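Local coordinates for protein N-acetylneuraminate lyase (Peptoclostridium difficile, PDB 4WOZ) that is a lyase of the dihydrodipicolinate synthetase family, built on a closed eight-stranded parallel TIM barrel, at residues A[40-43]-A[44-48]; A[129-132]-A[133-137]; A[291-294]-A[295-298]. One frame throughout, in Å; residues are numbered along the deposited sequence.

How the contacts relate
All three contacts are local, each between neighbouring turns of one helix of a TIM-barrel subunit. Contact 1 lies on helix 34-48, between barrel strands 17-21 and 52-55; contact 2 lies on helix 126-138, between strands 113-117 and 144-147. These two sit on opposite sides of the chain's centre, their own centres 33 Å apart. Contact 3, on helix 288-301 near the C-terminus, packs on helices 239-259 and 261-271. It approaches contact 1 to about 8 Å between nearest atoms but stays about 32 Å from contact 2. The side chain of Arg293 in contact 3 lies about 10 Å from the bound 2-(acetylamino)-2-deoxy-D-mannose.

Contact 1. Residues A[40-43]-A[44-48]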
ATOM      1  N   ILE A  40      32.576 -19.395  -0.567  1.00 30.44           N
ATOM      2  CA  ILE A  40      31.839 -18.195  -0.964  1.00 29.60           C
ATOM      3  C   ILE A  40      32.689 -16.981  -0.592  1.00 29.45           C
ATOM      4  O   ILE A  40      32.907 -16.084  -1.405  1.00 29.48           O
ATOM      5  CB  ILE A  40      30.473 -18.090  -0.230  1.00 28.11           C
ATOM      6  CG1 ILE A  40      29.529 -19.202  -0.707  1.00 28.12           C
ATOM      7  CG2 ILE A  40      29.845 -16.719  -0.483  1.00 28.52           C
ATOM      8  CD1 ILE A  40      28.203 -19.256   0.058  1.00 28.01           C
ATOM      9  N   ILE A  41      33.163 -16.970   0.648  1.00 30.35           N
ATOM     10  CA  ILE A  41      33.992 -15.883   1.153  1.00 31.60           C
ATOM     11  C   ILE A  41      35.229 -15.689   0.275  1.00 32.19           C
ATOM     12  O   ILE A  41      35.512 -14.584  -0.179  1.00 29.56           O
ATOM     13  CB  ILE A  41      34.433 -16.175   2.596  1.00 31.56           C
ATOM     14  CG1 ILE A  41      33.201 -16.206   3.503  1.00 29.98           C
ATOM     15  CG2 ILE A  41      35.459 -15.131   3.062  1.00 31.70           C
ATOM     16  CD1 ILE A  41      33.491 -16.615   4.932  1.00 29.20           C
ATOM     17  N   ARG A  42      35.958 -16.777   0.044  1.00 34.30           N
ATOM     18  CA  ARG A  42      37.162 -16.747  -0.784  1.00 33.60           C
ATOM     19  C   ARG A  42      36.853 -16.262  -2.195  1.00 33.06           C
ATOM     20  O   ARG A  42      37.655 -15.559  -2.812  1.00 31.14           O
ATOM     21  CB  ARG A  42      37.781 -18.148  -0.847  1.00 34.31           C
ATOM     22  CG  ARG A  42      38.571 -18.545   0.394  1.00 35.97           C
ATOM     23  CD  ARG A  42      40.070 -18.434   0.137  1.00 36.67           C
ATOM     24  NE  ARG A  42      40.501 -17.075  -0.183  1.00 36.40           N
ATOM     25  CZ  ARG A  42      40.719 -16.126   0.721  1.00 36.10           C
ATOM     26  NH1 ARG A  42      40.547 -16.381   2.011  1.00 37.13           N
ATOM     27  NH2 ARG A  42      41.129 -14.926   0.337  1.00 37.51           N
ATOM     28  N   HIS A  43      35.687 -16.652  -2.702  1.00 32.40           N
ATOM     29  CA  HIS A  43      35.261 -16.264  -4.041  1.00 31.86           C
ATOM     30  C   HIS A  43      35.069 -14.752  -4.119  1.00 31.58           C
ATOM     31  O   HIS A  43      35.489 -14.107  -5.084  1.00 30.75           O
ATOM     32  CB  HIS A  43      33.958 -16.979  -4.393  1.00 32.12           C
ATOM     33  CG  HIS A  43      33.426 -16.638  -5.749  1.00 32.69           C
ATOM     34  ND1 HIS A  43      34.038 -17.044  -6.914  1.00 33.92           N
ATOM     35  CD2 HIS A  43      32.328 -15.939  -6.125  1.00 31.99           C
ATOM     36  CE1 HIS A  43      33.340 -16.613  -7.950  1.00 33.88           C
ATOM     37  NE2 HIS A  43      32.298 -15.940  -7.497  1.00 33.25           N
ATOM     38  N   ASN A  44      34.438 -14.186  -3.095  1.00 30.51           N
ATOM     39  CA  ASN A  44      34.202 -12.746  -3.058  1.00 30.45           C
ATOM     40  C   ASN A  44      35.503 -11.955  -2.975  1.00 29.69           C
ATOM     41  O   ASN A  44      35.630 -10.897  -3.582  1.00 30.06           O
ATOM     42  CB  ASN A  44      33.300 -12.375  -1.872  1.00 27.91           C
ATOM     43  CG  ASN A  44      31.827 -12.506  -2.199  1.00 28.13           C
ATOM     44  OD1 ASN A  44      31.326 -11.865  -3.122  1.00 30.07           O
ATOM     45  ND2 ASN A  44      31.123 -13.333  -1.443  1.00 28.35           N
ATOM     46  N   ILE A  45      36.471 -12.471  -2.227  1.00 31.18           N
ATOM     47  CA  ILE A  45      37.751 -11.785  -2.076  1.00 31.32           C
ATOM     48  C   ILE A  45      38.650 -11.934  -3.300  1.00 32.46           C
ATOM     49  O   ILE A  45      39.124 -10.948  -3.866  1.00 32.99           O
ATOM     50  CB  ILE A  45      38.536 -12.323  -0.858  1.00 29.56           C
ATOM     51  CG1 ILE A  45      37.723 -12.119   0.418  1.00 28.18           C
ATOM     52  CG2 ILE A  45      39.899 -11.601  -0.742  1.00 29.07           C
ATOM     53  CD1 ILE A  45      38.332 -12.781   1.627  1.00 29.15           C
ATOM     54  N   ASP A  46      38.866 -13.176  -3.714  1.00 34.32           N
ATOM     55  CA  ASP A  46      39.762 -13.464  -4.823  1.00 36.58           C
ATOM     56  C   ASP A  46      39.216 -13.336  -6.239  1.00 36.46           C
ATOM     57  O   ASP A  46      39.981 -13.072  -7.170  1.00 36.93           O
ATOM     58  CB  ASP A  46      40.360 -14.859  -4.625  1.00 35.69           C
ATOM     59  CG  ASP A  46      40.937 -15.048  -3.237  1.00 36.87           C
ATOM     60  OD1 ASP A  46      41.518 -14.081  -2.702  1.00 36.86           O
ATOM     61  OD2 ASP A  46      40.821 -16.163  -2.681  1.00 39.60           O
ATOM     62  N   VAL A  47      37.912 -13.515  -6.418  1.00 35.61           N
ATOM     63  CA  VAL A  47      37.350 -13.423  -7.758  1.00 33.62           C
ATOM     64  C   VAL A  47      36.536 -12.157  -7.970  1.00 33.33           C
ATOM     65  O   VAL A  47      36.727 -11.456  -8.965  1.00 33.06           O
ATOM     66  CB  VAL A  47      36.462 -14.644  -8.083  1.00 34.03           C
ATOM     67  CG1 VAL A  47      36.032 -14.587  -9.542  1.00 29.99           C
ATOM     68  CG2 VAL A  47      37.222 -15.934  -7.797  1.00 31.24           C
ATOM     69  N   CYS A  48      35.630 -11.868  -7.039  1.00 33.22           N
ATOM     70  CA  CYS A  48      34.795 -10.675  -7.132  1.00 32.97           C
ATOM     71  C   CYS A  48      35.587  -9.422  -6.795  1.00 32.21           C
ATOM     72  O   CYS A  48      35.255  -8.337  -7.259  1.00 31.99           O
ATOM     73  CB  CYS A  48      33.597 -10.791  -6.192  1.00 34.46           C
ATOM     74  SG  CYS A  48      32.522 -12.185  -6.566  1.00 37.96           S
TER
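Arg42 meets Asp46 side-on, one turn further along the helix, with two guanidinium nitrogens given to the two carboxylate oxygens. Its NE lies 2.7 Å from Asp46 OD2 in a nearly straight bond, and its NH2 lies 3.2 Å from Asp46 OD1. Both oxygens are met on their syn sides and lie almost in the guanidinium plane, but the nitrogens stand somewhat out of the carboxylate plane. The fork is therefore not flat, the planes of the two groups being turned 28° apart. Bends at the second and third torsions fold the arginine back toward the following turn. NH2 also touches Ile45, 3.7 Å from its CG2, at a slant to the guanidinium plane. Glu80 and Glu84 form salt bridges with NH1 and NH2, so that three carboxylates share this one cation.

Ile41 and Ile45 run side by side, with CG2 of Ile41 4.0 Å from CD1 of Ile45. They face helix 67-81, where both touch Val81. This is helix 34-48 of the beta-alpha-beta unit that links strands 17-21 and 52-55 of the TIM barrel, and Ile41 also reaches Leu53 on the second of those strands. Asn44 lies alongside Ile40, its amide held by Ser20 at OD1 and by Asn221 at ND2.

Near the end of the helix the backbone widens into a pi-type turn. His43 O accepts both Val47 N at 2.8 Å and Cys48 N at 3.0 Å, the latter in the carbonyl plane and the former tilted from it. The His43 side chain extends with CG anti to the backbone N (chi1 179°), which brings ND1 to 3.5 Å from Val47 CG2. Cys48 SG approaches the same ring obliquely, 4.3 Å from its centroid.

Contact 2. Residues A[129-132]-A[133-137]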
ATOM      1  N   ILE A 129      12.457   2.857  18.093  1.00 37.39           N
ATOM      2  CA  ILE A 129      13.469   2.546  17.088  1.00 37.86           C
ATOM      3  C   ILE A 129      14.774   3.258  17.455  1.00 37.50           C
ATOM      4  O   ILE A 129      15.855   2.684  17.356  1.00 38.51           O
ATOM      5  CB  ILE A 129      13.010   3.001  15.676  1.00 37.44           C
ATOM      6  CG1 ILE A 129      11.788   2.187  15.246  1.00 38.43           C
ATOM      7  CG2 ILE A 129      14.139   2.823  14.662  1.00 36.01           C
ATOM      8  CD1 ILE A 129      11.216   2.598  13.905  1.00 37.69           C
ATOM      9  N   LYS A 130      14.659   4.506  17.894  1.00 38.27           N
ATOM     10  CA  LYS A 130      15.823   5.297  18.281  1.00 39.82           C
ATOM     11  C   LYS A 130      16.562   4.670  19.460  1.00 40.41           C
ATOM     12  O   LYS A 130      17.798   4.651  19.490  1.00 41.05           O
ATOM     13  CB  LYS A 130      15.390   6.718  18.642  1.00 40.42           C
ATOM     14  CG  LYS A 130      16.533   7.665  18.927  1.00 43.35           C
ATOM     15  CD  LYS A 130      16.010   9.058  19.244  1.00 45.98           C
ATOM     16  CE  LYS A 130      17.144  10.070  19.347  1.00 48.43           C
ATOM     17  NZ  LYS A 130      18.153   9.694  20.377  1.00 49.56           N
ATOM     18  N   HIS A 131      15.807   4.158  20.429  1.00 38.98           N
ATOM     19  CA  HIS A 131      16.410   3.529  21.597  1.00 38.82           C
ATOM     20  C   HIS A 131      17.049   2.211  21.200  1.00 36.50           C
ATOM     21  O   HIS A 131      18.073   1.817  21.752  1.00 37.65           O
ATOM     22  CB  HIS A 131      15.365   3.284  22.687  1.00 41.63           C
ATOM     23  CG  HIS A 131      15.912   2.588  23.895  1.00 43.35           C
ATOM     24  ND1 HIS A 131      15.643   1.266  24.178  1.00 43.75           N
ATOM     25  CD2 HIS A 131      16.734   3.025  24.879  1.00 44.87           C
ATOM     26  CE1 HIS A 131      16.273   0.919  25.287  1.00 45.49           C
ATOM     27  NE2 HIS A 131      16.943   1.968  25.732  1.00 46.25           N
ATOM     28  N   TYR A 132      16.434   1.529  20.243  1.00 34.74           N
ATOM     29  CA  TYR A 132      16.954   0.263  19.746  1.00 34.29           C
ATOM     30  C   TYR A 132      18.373   0.469  19.207  1.00 35.09           C
ATOM     31  O   TYR A 132      19.286  -0.278  19.550  1.00 34.95           O
ATOM     32  CB  TYR A 132      16.004  -0.270  18.662  1.00 34.13           C
ATOM     33  CG  TYR A 132      16.537  -1.369  17.763  1.00 34.09           C
ATOM     34  CD1 TYR A 132      17.236  -1.062  16.595  1.00 35.12           C
ATOM     35  CD2 TYR A 132      16.289  -2.711  18.043  1.00 34.43           C
ATOM     36  CE1 TYR A 132      17.663  -2.058  15.726  1.00 35.82           C
ATOM     37  CE2 TYR A 132      16.717  -3.720  17.178  1.00 35.56           C
ATOM     38  CZ  TYR A 132      17.398  -3.385  16.021  1.00 36.03           C
ATOM     39  OH  TYR A 132      17.791  -4.370  15.142  1.00 38.71           O
ATOM     40  N   TYR A 133      18.563   1.503  18.391  1.00 36.99           N
ATOM     41  CA  TYR A 133      19.876   1.788  17.818  1.00 38.76           C
ATOM     42  C   TYR A 133      20.906   2.258  18.857  1.00 40.09           C
ATOM     43  O   TYR A 133      22.049   1.801  18.857  1.00 40.14           O
ATOM     44  CB  TYR A 133      19.744   2.825  16.690  1.00 37.06           C
ATOM     45  CG  TYR A 133      19.239   2.235  15.384  1.00 37.76           C
ATOM     46  CD1 TYR A 133      19.955   1.230  14.733  1.00 36.03           C
ATOM     47  CD2 TYR A 133      18.054   2.682  14.797  1.00 37.41           C
ATOM     48  CE1 TYR A 133      19.505   0.684  13.532  1.00 38.06           C
ATOM     49  CE2 TYR A 133      17.594   2.138  13.592  1.00 35.92           C
ATOM     50  CZ  TYR A 133      18.327   1.141  12.967  1.00 37.20           C
ATOM     51  OH  TYR A 133      17.900   0.609  11.771  1.00 39.03           O
ATOM     52  N   ASN A 134      20.505   3.169  19.739  1.00 42.16           N
ATOM     53  CA  ASN A 134      21.407   3.665  20.773  1.00 42.79           C
ATOM     54  C   ASN A 134      21.831   2.542  21.715  1.00 43.63           C
ATOM     55  O   ASN A 134      22.997   2.442  22.085  1.00 44.33           O
ATOM     56  CB  ASN A 134      20.742   4.778  21.582  1.00 42.87           C
ATOM     57  CG  ASN A 134      20.517   6.035  20.768  1.00 43.72           C
ATOM     58  OD1 ASN A 134      21.438   6.550  20.135  1.00 43.25           O
ATOM     59  ND2 ASN A 134      19.290   6.540  20.785  1.00 44.01           N
ATOM     60  N   THR A 135      20.883   1.700  22.105  1.00 43.28           N
ATOM     61  CA  THR A 135      21.194   0.595  22.997  1.00 43.60           C
ATOM     62  C   THR A 135      22.266  -0.284  22.362  1.00 43.04           C
ATOM     63  O   THR A 135      23.250  -0.646  23.003  1.00 43.67           O
ATOM     64  CB  THR A 135      19.940  -0.263  23.289  1.00 45.23           C
ATOM     65  OG1 THR A 135      19.025   0.487  24.099  1.00 46.99           O
ATOM     66  CG2 THR A 135      20.317  -1.539  24.019  1.00 46.33           C
ATOM     67  N   ILE A 136      22.073  -0.618  21.094  1.00 41.34           N
ATOM     68  CA  ILE A 136      23.021  -1.461  20.383  1.00 39.08           C
ATOM     69  C   ILE A 136      24.432  -0.882  20.307  1.00 38.17           C
ATOM     70  O   ILE A 136      25.380  -1.503  20.775  1.00 38.05           O
ATOM     71  CB  ILE A 136      22.535  -1.747  18.944  1.00 36.86           C
ATOM     72  CG1 ILE A 136      21.267  -2.603  18.989  1.00 36.27           C
ATOM     73  CG2 ILE A 136      23.633  -2.445  18.147  1.00 35.29           C
ATOM     74  CD1 ILE A 136      20.664  -2.871  17.630  1.00 36.03           C
ATOM     75  N   ILE A 137      24.569   0.305  19.723  1.00 39.45           N
ATOM     76  CA  ILE A 137      25.887   0.920  19.555  1.00 39.67           C
ATOM     77  C   ILE A 137      26.545   1.433  20.831  1.00 41.25           C
ATOM     78  O   ILE A 137      27.772   1.516  20.904  1.00 40.12           O
ATOM     79  CB  ILE A 137      25.840   2.081  18.524  1.00 39.51           C
ATOM     80  CG1 ILE A 137      27.263   2.482  18.119  1.00 37.29           C
ATOM     81  CG2 ILE A 137      25.107   3.280  19.115  1.00 39.36           C
ATOM     82  CD1 ILE A 137      28.066   1.357  17.478  1.00 35.39           C
TER
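Tyr132 and Tyr133, consecutive in sequence, form a T-shaped pair in which the edge of the Tyr132 ring is directed at the face of Tyr133. The centroids are 5.2 Å apart and the planes stand at 81°; Tyr132 CD1 sits over the middle of the neighbouring ring. Different first torsions send the two side chains off in different directions, with CG of Tyr132 anti to the backbone N (chi1 164°) and CG of Tyr133 anti to its carbonyl carbon (chi1 -78°), and edge thereby meets face.

Two aliphatic bumps meet these rings. The CD1 methyl of Ile136 projects onto one face of Tyr132 as a CH-pi contact, 3.8 Å from the centroid and slightly offset toward the rim. The CG2 branch of Ile129 lies against the CE2 side of Tyr133 at 3.7 Å, the two side chains pointing the same way. The resulting surface of helix 126-138 fits against the TIM barrel: Tyr133 and Ile136 touch Leu144 of strand 144-147, and Ile136 also meets Ile114 and Ala116. Tyr132 packs on Pro282 of a second subunit.

On another side of the helix, Thr135 OG1 lies over one face of His131, 2.9 Å above the ring plane, toward the rim near CE1 and NE2. It also donates to His131 O, which Thr135 N reaches from the opposite face of the carbonyl.

The hydroxyls are satisfied beyond this helix, Tyr133 OH by Ala116 O and Tyr132 OH by Ser93 N. The chemistry thus implies apolar packing along the rings, with polar bonds at their ends that probably help to set how deeply each tyrosine is inserted.

Contact 3. Residues A[291-294]-A[295-298]; sequences KSRA and KEIY
Arg293 turns toward the next helical turn through two torsions: CG is anti to the backbone N (chi1 173°), and the chain bends at chi2 (54°) before running straight to the guanidinium. Glu296 leaves its backbone with CG anti to the carbonyl carbon and then extends, and the two side chains cross at about a right angle. Their charged groups meet through a single long contact, Arg293 NH1 to Glu296 OE1 at 3.3 Å. This is a weak hydrogen bond within a salt bridge; OE1 lies in the guanidinium plane at its edge, but the carboxylate plane is rotated 72° from it.

CG1 of Ile297 lies over one face of the same guanidinium, 3.8 Å from Arg293 NE. A stronger partner lies on helix 239-259, where Asp255 forms a salt bridge with Arg293 NH2. The cation thus has two acidic partners, Asp255 and, more weakly, Glu296, with hydrocarbon over one face.

In the backbone, Ile297 N donates to Arg293 O at 2.9 Å and Tyr298 N to Ala294 O at 2.9 Å. Ala294 packs against Leu267, while Ile297 meets Leu252.

Such pairing is that of an alpha helix, and helix 288-301 is amphipathic: Ala294 and Ile297 are buried against helices 239-259 and 261-271 of the C-terminal helical region following the TIM barrel, whereas Ser292 and Lys295 are exposed.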
ATOM      1  N   LYS A 291      16.769 -25.270 -12.274  1.00 34.00           N
ATOM      2  CA  LYS A 291      18.173 -25.621 -12.441  1.00 34.99           C
ATOM      3  C   LYS A 291      18.666 -25.438 -13.873  1.00 34.87           C
ATOM      4  O   LYS A 291      19.768 -24.935 -14.088  1.00 34.08           O
ATOM      5  CB  LYS A 291      18.420 -27.058 -11.969  1.00 35.74           C
ATOM      6  CG  LYS A 291      18.299 -27.225 -10.457  1.00 39.32           C
ATOM      7  CD  LYS A 291      18.622 -28.644  -9.993  1.00 41.11           C
ATOM      8  CE  LYS A 291      18.537 -28.741  -8.471  1.00 43.24           C
ATOM      9  NZ  LYS A 291      18.727 -30.126  -7.942  1.00 46.07           N
ATOM     10  N   SER A 292      17.866 -25.838 -14.856  1.00 34.14           N
ATOM     11  CA  SER A 292      18.294 -25.670 -16.241  1.00 34.33           C
ATOM     12  C   SER A 292      18.223 -24.185 -16.599  1.00 33.31           C
ATOM     13  O   SER A 292      19.011 -23.694 -17.397  1.00 31.88           O
ATOM     14  CB  SER A 292      17.420 -26.494 -17.192  1.00 35.14           C
ATOM     15  OG  SER A 292      16.094 -26.007 -17.233  1.00 41.98           O
ATOM     16  N   ARG A 293      17.279 -23.465 -16.001  1.00 32.67           N
ATOM     17  CA  ARG A 293      17.169 -22.035 -16.270  1.00 32.95           C
ATOM     18  C   ARG A 293      18.390 -21.315 -15.701  1.00 30.43           C
ATOM     19  O   ARG A 293      18.960 -20.442 -16.350  1.00 30.44           O
ATOM     20  CB  ARG A 293      15.893 -21.460 -15.649  1.00 34.33           C
ATOM     21  CG  ARG A 293      15.793 -19.942 -15.742  1.00 38.80           C
ATOM     22  CD  ARG A 293      15.955 -19.459 -17.179  1.00 42.16           C
ATOM     23  NE  ARG A 293      15.878 -18.002 -17.291  1.00 45.07           N
ATOM     24  CZ  ARG A 293      16.053 -17.334 -18.428  1.00 46.14           C
ATOM     25  NH1 ARG A 293      16.318 -17.990 -19.551  1.00 47.40           N
ATOM     26  NH2 ARG A 293      15.958 -16.010 -18.447  1.00 45.97           N
ATOM     27  N   ALA A 294      18.791 -21.686 -14.490  1.00 29.07           N
ATOM     28  CA  ALA A 294      19.952 -21.069 -13.854  1.00 27.52           C
ATOM     29  C   ALA A 294      21.206 -21.293 -14.695  1.00 29.68           C
ATOM     30  O   ALA A 294      22.069 -20.422 -14.786  1.00 28.06           O
ATOM     31  CB  ALA A 294      20.151 -21.640 -12.457  1.00 25.80           C
ATOM     32  N   LYS A 295      21.310 -22.467 -15.311  1.00 30.75           N
ATOM     33  CA  LYS A 295      22.460 -22.762 -16.149  1.00 31.82           C
ATOM     34  C   LYS A 295      22.413 -21.970 -17.457  1.00 32.49           C
ATOM     35  O   LYS A 295      23.454 -21.675 -18.052  1.00 31.62           O
ATOM     36  CB  LYS A 295      22.551 -24.270 -16.398  1.00 33.48           C
ATOM     37  CG  LYS A 295      22.969 -25.017 -15.135  1.00 34.22           C
ATOM     38  CD  LYS A 295      23.106 -26.513 -15.324  1.00 37.18           C
ATOM     39  CE  LYS A 295      23.630 -27.144 -14.040  1.00 38.71           C
ATOM     40  NZ  LYS A 295      23.719 -28.627 -14.110  1.00 43.22           N
ATOM     41  N   GLU A 296      21.212 -21.616 -17.905  1.00 32.77           N
ATOM     42  CA  GLU A 296      21.087 -20.806 -19.114  1.00 33.29           C
ATOM     43  C   GLU A 296      21.584 -19.407 -18.743  1.00 31.93           C
ATOM     44  O   GLU A 296      22.316 -18.767 -19.496  1.00 29.22           O
ATOM     45  CB  GLU A 296      19.628 -20.689 -19.555  1.00 38.34           C
ATOM     46  CG  GLU A 296      19.055 -21.894 -20.254  1.00 45.18           C
ATOM     47  CD  GLU A 296      17.687 -21.594 -20.834  1.00 49.93           C
ATOM     48  OE1 GLU A 296      16.775 -21.242 -20.053  1.00 51.81           O
ATOM     49  OE2 GLU A 296      17.525 -21.702 -22.070  1.00 52.67           O
ATOM     50  N   ILE A 297      21.154 -18.944 -17.573  1.00 28.55           N
ATOM     51  CA  ILE A 297      21.537 -17.634 -17.067  1.00 30.33           C
ATOM     52  C   ILE A 297      23.057 -17.594 -16.927  1.00 29.95           C
ATOM     53  O   ILE A 297      23.696 -16.594 -17.257  1.00 30.26           O
ATOM     54  CB  ILE A 297      20.854 -17.362 -15.691  1.00 29.97           C
ATOM     55  CG1 ILE A 297      19.340 -17.244 -15.892  1.00 30.13           C
ATOM     56  CG2 ILE A 297      21.406 -16.092 -15.050  1.00 28.18           C
ATOM     57  CD1 ILE A 297      18.542 -17.151 -14.607  1.00 31.93           C
ATOM     58  N   TYR A 298      23.631 -18.699 -16.460  1.00 29.59           N
ATOM     59  CA  TYR A 298      25.075 -18.785 -16.284  1.00 30.62           C
ATOM     60  C   TYR A 298      25.813 -18.633 -17.609  1.00 30.60           C
ATOM     61  O   TYR A 298      26.747 -17.838 -17.720  1.00 29.48           O
ATOM     62  CB  TYR A 298      25.463 -20.122 -15.644  1.00 30.33           C
ATOM     63  CG  TYR A 298      26.957 -20.318 -15.558  1.00 31.31           C
ATOM     64  CD1 TYR A 298      27.738 -19.531 -14.711  1.00 30.98           C
ATOM     65  CD2 TYR A 298      27.598 -21.269 -16.350  1.00 33.92           C
ATOM     66  CE1 TYR A 298      29.125 -19.687 -14.658  1.00 33.05           C
ATOM     67  CE2 TYR A 298      28.980 -21.432 -16.307  1.00 33.91           C
ATOM     68  CZ  TYR A 298      29.735 -20.640 -15.461  1.00 33.52           C
ATOM     69  OH  TYR A 298      31.096 -20.813 -15.414  1.00 36.64           O
TER